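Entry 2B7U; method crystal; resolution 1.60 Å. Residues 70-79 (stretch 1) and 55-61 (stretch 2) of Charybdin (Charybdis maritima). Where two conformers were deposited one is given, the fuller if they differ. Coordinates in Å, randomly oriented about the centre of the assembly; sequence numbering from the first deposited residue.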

# COMPACT_ATOMS: atom_id res chain seq x y z
N THR A 70 2.98 -12.14 -9.00
CA THR A 70 2.06 -12.10 -7.89
C THR A 70 2.79 -11.49 -6.71
O THR A 70 3.88 -11.95 -6.37
CB THR A 70 1.54 -13.49 -7.51
OG1 THR A 70 0.92 -14.09 -8.65
CG2 THR A 70 0.53 -13.38 -6.38
N VAL A 71 2.17 -10.49 -6.10
CA VAL A 71 2.75 -9.82 -4.93
C VAL A 71 1.93 -10.19 -3.70
O VAL A 71 0.70 -10.17 -3.75
CB VAL A 71 2.79 -8.28 -5.13
CG1 VAL A 71 3.47 -7.63 -3.98
CG2 VAL A 71 3.54 -7.95 -6.45
N ARG A 72 2.60 -10.50 -2.61
CA ARG A 72 1.91 -10.86 -1.35
C ARG A 72 2.05 -9.67 -0.41
O ARG A 72 3.14 -9.16 -0.20
CB ARG A 72 2.52 -12.08 -0.74
CG ARG A 72 1.73 -12.64 0.39
CD ARG A 72 1.94 -14.14 0.54
NE ARG A 72 1.40 -14.91 -0.59
CZ ARG A 72 1.58 -16.22 -0.73
NH1 ARG A 72 2.29 -16.91 0.16
NH2 ARG A 72 1.05 -16.85 -1.77
N ILE A 73 0.91 -9.22 0.11
CA ILE A 73 0.83 -7.98 0.89
C ILE A 73 0.13 -8.25 2.22
O ILE A 73 -0.86 -8.97 2.25
CB ILE A 73 0.04 -6.94 0.07
CG1 ILE A 73 0.76 -6.68 -1.26
CG2 ILE A 73 -0.12 -5.63 0.83
CD1 ILE A 73 0.01 -5.83 -2.27
N HIS A 74 0.60 -7.61 3.29
CA HIS A 74 -0.08 -7.69 4.58
C HIS A 74 -1.46 -7.02 4.56
O HIS A 74 -1.60 -5.89 4.09
CB HIS A 74 0.75 -7.01 5.66
CG HIS A 74 2.00 -7.73 5.99
ND1 HIS A 74 2.05 -8.71 6.96
CD2 HIS A 74 3.26 -7.61 5.50
CE1 HIS A 74 3.29 -9.16 7.05
NE2 HIS A 74 4.04 -8.50 6.18
N ARG A 75 -2.46 -7.72 5.09
CA ARG A 75 -3.84 -7.25 5.03
C ARG A 75 -4.12 -6.22 6.09
O ARG A 75 -5.07 -5.44 5.95
CB ARG A 75 -4.83 -8.40 5.12
CG ARG A 75 -6.21 -7.94 4.79
CD ARG A 75 -7.26 -9.02 4.87
NE ARG A 75 -8.59 -8.42 4.87
CZ ARG A 75 -9.71 -9.13 4.84
NH1 ARG A 75 -10.89 -8.51 4.86
NH2 ARG A 75 -9.66 -10.45 4.75
N ASP A 76 -3.31 -6.20 7.14
CA ASP A 76 -3.55 -5.27 8.24
C ASP A 76 -2.85 -3.93 8.07
O ASP A 76 -3.34 -2.91 8.53
CB ASP A 76 -3.24 -5.92 9.61
CG ASP A 76 -1.84 -6.48 9.70
OD1 ASP A 76 -1.13 -6.58 8.66
OD2 ASP A 76 -1.47 -6.87 10.82
N ASP A 77 -1.69 -3.89 7.43
CA ASP A 77 -1.00 -2.62 7.23
C ASP A 77 -0.66 -2.27 5.78
O ASP A 77 -0.07 -1.23 5.54
CB ASP A 77 0.22 -2.52 8.15
CG ASP A 77 1.29 -3.50 7.81
OD1 ASP A 77 2.32 -3.55 8.55
OD2 ASP A 77 1.15 -4.23 6.82
N LEU A 78 -1.07 -3.12 4.83
CA LEU A 78 -0.85 -2.93 3.41
C LEU A 78 0.62 -2.83 2.99
O LEU A 78 0.95 -2.29 1.94
CB LEU A 78 -1.67 -1.72 2.89
CG LEU A 78 -3.17 -1.88 3.06
CD1 LEU A 78 -3.92 -0.69 2.42
CD2 LEU A 78 -3.69 -3.19 2.52
N VAL A 79 1.49 -3.44 3.79
CA VAL A 79 2.90 -3.47 3.49
C VAL A 79 3.21 -4.66 2.58
O VAL A 79 2.78 -5.79 2.80
CB VAL A 79 3.72 -3.54 4.78
CG1 VAL A 79 5.18 -3.77 4.51
CG2 VAL A 79 3.57 -2.24 5.59
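Stretch 2, residues 55-61: PRGFDLK

Stretch 2 lies beside stretch 1 as its antiparallel neighbor in a β-sheet. Residues 56-61 are extended, with phi from -100° to -144° and psi from 110° to 179°, and their axis makes 155° with that of strand 70-74, the two approaching to 4.5 Å. The register follows from the CA pairs: Thr70 faces Lys61 (4.3 Å), Val71 Leu60 (5.1 Å), Arg72 Asp59 (4.6 Å), Ile73 Phe58 (5.5 Å) and His74 Gly57 (4.3 Å). The wider pairs are the hydrogen-bonded ones. Leu60 N donates to Val71 O (2.8 Å) and Val71 N to Leu60 O (2.9 Å); Phe58 N donates to Ile73 O (2.9 Å) and Ile73 N to Phe58 O (3.0 Å). Past the strand end, Arg75 N still reaches Arg56 O at 2.9 Å, almost linearly (177°).

The chief bump is the Phe58 ring. With chi1 at 67°, the end of the Phe58 side chain comes nearer to stretch 1, into a hollow lined by Ile73, Arg75 and Leu78. Ile73 CB lies over one face, 4.0 Å from the ring centroid and 28° off the normal, while Ile73 CG2 touches Phe58 CE2 at 3.5 Å. Arg75 CA meets the ring edge, 4.2 Å from Phe58 CD2, and Leu78 CD2 closes in at 3.9 Å from Phe58 CE2. On the same sheet face, Ile73 CD1 sits 4.3 Å from Leu60 CD2.

The other face carries Thr70, Arg72, Asp59 and Lys61. Here the carboxylate meets the guanidinium edge in a salt bridge, with Arg72 NE to Asp59 OD1 at 2.8 Å and Arg72 NH2 to Asp59 OD2 at 3.1 Å.

Gly57 leaves room where the backbones crowd: its CA is 3.1 Å from Ile73 O. Nearby, Arg56 NH2 lies over one face of the Arg75 guanidinium, with the planes steeply inclined; the NH2 atoms of Arg56 and Arg75 are 2.9 Å apart, two donors of like charge and not hydrogen-bonded.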

# COMPACT_ATOMS: atom_id res chain seq x y z
N PRO A 55 -0.36 -13.30 11.16
CA PRO A 55 -0.19 -12.42 10.01
C PRO A 55 -1.13 -12.83 8.88
O PRO A 55 -1.12 -13.99 8.45
CB PRO A 55 1.29 -12.59 9.64
CG PRO A 55 1.71 -13.87 10.24
CD PRO A 55 0.82 -14.13 11.42
N ARG A 56 -1.98 -11.89 8.49
CA ARG A 56 -2.99 -12.08 7.45
C ARG A 56 -2.46 -11.35 6.23
O ARG A 56 -1.99 -10.24 6.37
CB ARG A 56 -4.32 -11.43 7.82
CG ARG A 56 -5.06 -12.01 9.04
CD ARG A 56 -6.40 -11.29 9.33
NE ARG A 56 -7.42 -11.52 8.31
CZ ARG A 56 -8.70 -11.18 8.44
NH1 ARG A 56 -9.15 -10.58 9.53
NH2 ARG A 56 -9.55 -11.44 7.45
N GLY A 57 -2.59 -11.96 5.05
CA GLY A 57 -2.19 -11.30 3.81
C GLY A 57 -3.20 -11.49 2.70
O GLY A 57 -4.23 -12.13 2.88
N PHE A 58 -2.91 -10.91 1.55
CA PHE A 58 -3.65 -11.16 0.33
C PHE A 58 -2.66 -11.13 -0.83
O PHE A 58 -1.56 -10.62 -0.70
CB PHE A 58 -4.77 -10.14 0.12
CG PHE A 58 -4.30 -8.74 -0.16
CD1 PHE A 58 -4.27 -8.25 -1.45
CD2 PHE A 58 -3.91 -7.91 0.89
CE1 PHE A 58 -3.88 -6.92 -1.71
CE2 PHE A 58 -3.51 -6.60 0.65
CZ PHE A 58 -3.48 -6.11 -0.65
N ASP A 59 -3.07 -11.70 -1.96
CA ASP A 59 -2.23 -11.70 -3.15
C ASP A 59 -2.79 -10.80 -4.25
O ASP A 59 -4.01 -10.73 -4.46
CB ASP A 59 -2.13 -13.11 -3.69
CG ASP A 59 -1.04 -13.92 -3.03
OD1 ASP A 59 -0.30 -13.41 -2.16
OD2 ASP A 59 -0.91 -15.11 -3.43
N LEU A 60 -1.88 -10.09 -4.92
CA LEU A 60 -2.20 -9.18 -6.01
C LEU A 60 -1.49 -9.73 -7.25
O LEU A 60 -0.28 -9.70 -7.33
CB LEU A 60 -1.70 -7.77 -5.70
CG LEU A 60 -1.72 -6.75 -6.83
CD1 LEU A 60 -3.13 -6.51 -7.34
CD2 LEU A 60 -1.03 -5.44 -6.38
N LYS A 61 -2.27 -10.25 -8.19
CA LYS A 61 -1.72 -10.84 -9.41
C LYS A 61 -1.82 -9.82 -10.54
O LYS A 61 -2.91 -9.31 -10.83
CB LYS A 61 -2.47 -12.13 -9.76
CG LYS A 61 -1.85 -12.95 -10.89
CD LYS A 61 -2.37 -14.39 -10.76
CE LYS A 61 -2.08 -15.26 -11.94
NZ LYS A 61 -2.84 -16.55 -11.80
O HOH W 1 -0.23 -9.31 8.43